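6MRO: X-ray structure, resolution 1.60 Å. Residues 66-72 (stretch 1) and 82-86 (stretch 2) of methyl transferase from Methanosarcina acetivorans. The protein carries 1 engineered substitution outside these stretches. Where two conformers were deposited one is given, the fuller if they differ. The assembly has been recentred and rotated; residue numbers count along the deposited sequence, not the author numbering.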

ATOM      1  N   ALA A  66      11.689   7.342  -6.681  1.00 22.37           N
ATOM      2  CA  ALA A  66      10.239   7.409  -6.548  1.00 20.46           C
ATOM      3  C   ALA A  66       9.836   8.512  -5.575  1.00 21.20           C
ATOM      4  O   ALA A  66       8.934   9.313  -5.861  1.00 22.50           O
ATOM      5  CB  ALA A  66       9.697   6.050  -6.100  1.00 19.28           C
ATOM      6  N   ILE A  67      10.500   8.570  -4.414  1.00 24.76           N
ATOM      7  CA  ILE A  67      10.207   9.616  -3.434  1.00 22.30           C
ATOM      8  C   ILE A  67      10.452  11.005  -4.032  1.00 23.88           C
ATOM      9  O   ILE A  67       9.641  11.923  -3.852  1.00 24.32           O
ATOM     10  CB  ILE A  67      11.017   9.379  -2.143  1.00 22.62           C
ATOM     11  CG1 ILE A  67      10.488   8.127  -1.396  1.00 19.80           C
ATOM     12  CG2 ILE A  67      11.003  10.634  -1.235  1.00 22.78           C
ATOM     13  CD1 ILE A  67       8.998   8.179  -1.035  1.00 23.54           C
ATOM     14  N   SER A  68      11.558  11.172  -4.769  0.50 24.71           N
ATOM     15  CA  SER A  68      11.841  12.465  -5.389  0.50 27.05           C
ATOM     16  C   SER A  68      10.759  12.843  -6.391  0.50 25.50           C
ATOM     17  O   SER A  68      10.309  13.996  -6.426  0.50 25.45           O
ATOM     18  CB  SER A  68      13.210  12.435  -6.069  0.50 30.02           C
ATOM     19  OG  SER A  68      14.241  12.304  -5.111  0.50 33.50           O
ATOM     20  N   ASP A  69      10.335  11.885  -7.219  1.00 23.41           N
ATOM     21  CA  ASP A  69       9.257  12.143  -8.168  1.00 25.99           C
ATOM     22  C   ASP A  69       7.931  12.380  -7.456  1.00 22.07           C
ATOM     23  O   ASP A  69       7.133  13.209  -7.906  1.00 26.85           O
ATOM     24  CB  ASP A  69       9.127  10.982  -9.161  1.00 21.84           C
ATOM     25  CG  ASP A  69      10.292  10.917 -10.136  1.00 24.68           C
ATOM     26  OD1 ASP A  69      10.980  11.940 -10.321  1.00 27.34           O
ATOM     27  OD2 ASP A  69      10.531   9.835 -10.698  1.00 26.83           O
ATOM     28  N   ALA A  70       7.681  11.666  -6.350  1.00 21.79           N
ATOM     29  CA  ALA A  70       6.452  11.864  -5.582  1.00 20.12           C
ATOM     30  C   ALA A  70       6.395  13.272  -5.008  1.00 20.70           C
ATOM     31  O   ALA A  70       5.357  13.943  -5.073  1.00 23.62           O
ATOM     32  CB  ALA A  70       6.352  10.827  -4.450  1.00 19.25           C
ATOM     33  N   LYS A  71       7.514  13.728  -4.440  1.00 21.96           N
ATOM     34  CA  LYS A  71       7.592  15.076  -3.882  1.00 27.58           C
ATOM     35  C   LYS A  71       7.294  16.132  -4.937  1.00 25.72           C
ATOM     36  O   LYS A  71       6.507  17.056  -4.700  1.00 26.61           O
ATOM     37  CB  LYS A  71       8.976  15.307  -3.279  1.00 26.63           C
ATOM     38  CG  LYS A  71       9.264  14.561  -1.998  1.00 30.54           C
ATOM     39  CD  LYS A  71      10.692  14.859  -1.542  1.00 37.78           C
ATOM     40  CE  LYS A  71      10.948  14.373  -0.119  1.00 38.69           C
ATOM     41  NZ  LYS A  71      12.403  14.425   0.195  1.00 39.98           N
ATOM     42  N   ALA A  72       7.921  16.015  -6.112  1.00 29.76           N
ATOM     43  CA  ALA A  72       7.703  16.992  -7.179  1.00 31.27           C
ATOM     44  C   ALA A  72       6.247  17.012  -7.632  1.00 27.24           C
ATOM     45  O   ALA A  72       5.701  18.072  -7.962  1.00 29.97           O
ATOM     46  CB  ALA A  72       8.625  16.686  -8.358  1.00 34.03           C
ATOM     47  N   ASN A  82       4.072  14.266   3.397  1.00 21.34           N
ATOM     48  CA  ASN A  82       5.366  13.961   4.016  1.00 22.64           C
ATOM     49  C   ASN A  82       5.932  12.701   3.354  1.00 21.12           C
ATOM     50  O   ASN A  82       5.669  11.578   3.781  1.00 24.04           O
ATOM     51  CB  ASN A  82       5.178  13.799   5.523  1.00 23.16           C
ATOM     52  CG  ASN A  82       6.459  13.472   6.265  1.00 25.96           C
ATOM     53  OD1 ASN A  82       7.523  14.008   5.977  1.00 29.50           O
ATOM     54  ND2 ASN A  82       6.347  12.588   7.252  1.00 28.66           N
ATOM     55  N   PHE A  83       6.712  12.885   2.285  1.00 23.07           N
ATOM     56  CA  PHE A  83       7.316  11.768   1.558  1.00 21.24           C
ATOM     57  C   PHE A  83       8.718  11.512   2.094  1.00 24.12           C
ATOM     58  O   PHE A  83       9.541  12.438   2.166  1.00 25.42           O
ATOM     59  CB  PHE A  83       7.386  12.063   0.056  1.00 23.14           C
ATOM     60  CG  PHE A  83       6.089  11.844  -0.677  1.00 22.99           C
ATOM     61  CD1 PHE A  83       5.502  10.589  -0.726  1.00 22.65           C
ATOM     62  CD2 PHE A  83       5.464  12.900  -1.329  1.00 23.57           C
ATOM     63  CE1 PHE A  83       4.311  10.390  -1.407  1.00 21.06           C
ATOM     64  CE2 PHE A  83       4.285  12.711  -2.010  1.00 20.25           C
ATOM     65  CZ  PHE A  83       3.702  11.452  -2.048  1.00 21.01           C
ATOM     66  N   ILE A  84       9.001  10.271   2.477  1.00 22.70           N
ATOM     67  CA  ILE A  84      10.296   9.956   3.066  1.00 23.87           C
ATOM     68  C   ILE A  84      10.840   8.666   2.475  1.00 26.56           C
ATOM     69  O   ILE A  84      10.090   7.729   2.175  1.00 24.77           O
ATOM     70  CB  ILE A  84      10.239   9.875   4.613  1.00 28.99           C
ATOM     71  CG1 ILE A  84       9.363   8.727   5.102  1.00 30.21           C
ATOM     72  CG2 ILE A  84       9.757  11.192   5.212  1.00 30.39           C
ATOM     73  CD1 ILE A  84       9.301   8.652   6.620  1.00 38.75           C
ATOM     74  N   VAL A  85      12.156   8.640   2.285  1.00 26.91           N
ATOM     75  CA  VAL A  85      12.860   7.430   1.889  1.00 25.59           C
ATOM     76  C   VAL A  85      13.060   6.582   3.132  1.00 28.75           C
ATOM     77  O   VAL A  85      13.559   7.076   4.152  1.00 28.51           O
ATOM     78  CB  VAL A  85      14.210   7.771   1.236  1.00 26.71           C
ATOM     79  CG1 VAL A  85      14.960   6.491   0.903  1.00 28.55           C
ATOM     80  CG2 VAL A  85      14.010   8.623  -0.024  1.00 25.93           C
ATOM     81  N   GLY A  86      12.696   5.313   3.055  1.00 22.17           N
ATOM     82  CA  GLY A  86      12.790   4.473   4.235  1.00 30.57           C
ATOM     83  C   GLY A  86      12.334   3.059   3.957  1.00 27.06           C
ATOM     84  O   GLY A  86      11.743   2.754   2.913  1.00 23.87           O
TER
HETATM   85  O   HOH W   1      12.457  13.080   2.531  1.00 42.96           O

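The helix of residues 66-72 packs along the strand of residues 82-85 and runs nearly antiparallel to it, the two directions differing by 167° and the axes approaching to 8.1 Å. No direct hydrogen bond joins them. Within the stretch the amides of Ala70, Lys71 and Ala72 are bonded along the helix, as in Lys71 N to Ile67 O (2.9 Å). Contact with the strand is mainly apolar packing, apart from a water bridge, with about 300 Å² buried in all.

Phe83 is the principal bump. Its CB points toward the helix, and its ring lies flat beneath Ala70, whose CB sits 3.5 Å from the centroid of the Phe83 ring and only 6° off the ring normal. This is a CH-pi contact, in which a methyl group meets the electron-rich face. Alanine suits the place because its short side chain leaves a shallow site on the helix into which a flat ring can come close; the ring also reaches the backbone, with Phe83 CE2 3.5 Å from Ala70 O.

Ile67, one turn earlier, packs against Phe83 next to Ala70. Its branched side chain offers apolar surface in several directions: CG2 of Ile67 lies 4.1 Å from CB of Phe83, CB of Ile67 meets CG2 of Val85, a methyl supplied by that residue's branched, apolar side chain, at 3.7 Å, and CD1 of Ile67 extends to within 3.4 Å of the backbone O of Ile84. Strand alternation turns the Ile84 side chain away, so its backbone contributes to this contact.

At the exposed margin, Lys71 combines two chemistries. Its extended aliphatic chain covers Phe83, CG of Lys71 lying 3.7 Å from CB of Phe83, while its ammonium group stays with solvent. Lys71 NZ donates to a water at 2.7 Å, and the same water donates a hydrogen bond to Phe83 O at 3.0 Å, a polar bridge at the edge of an otherwise apolar fit.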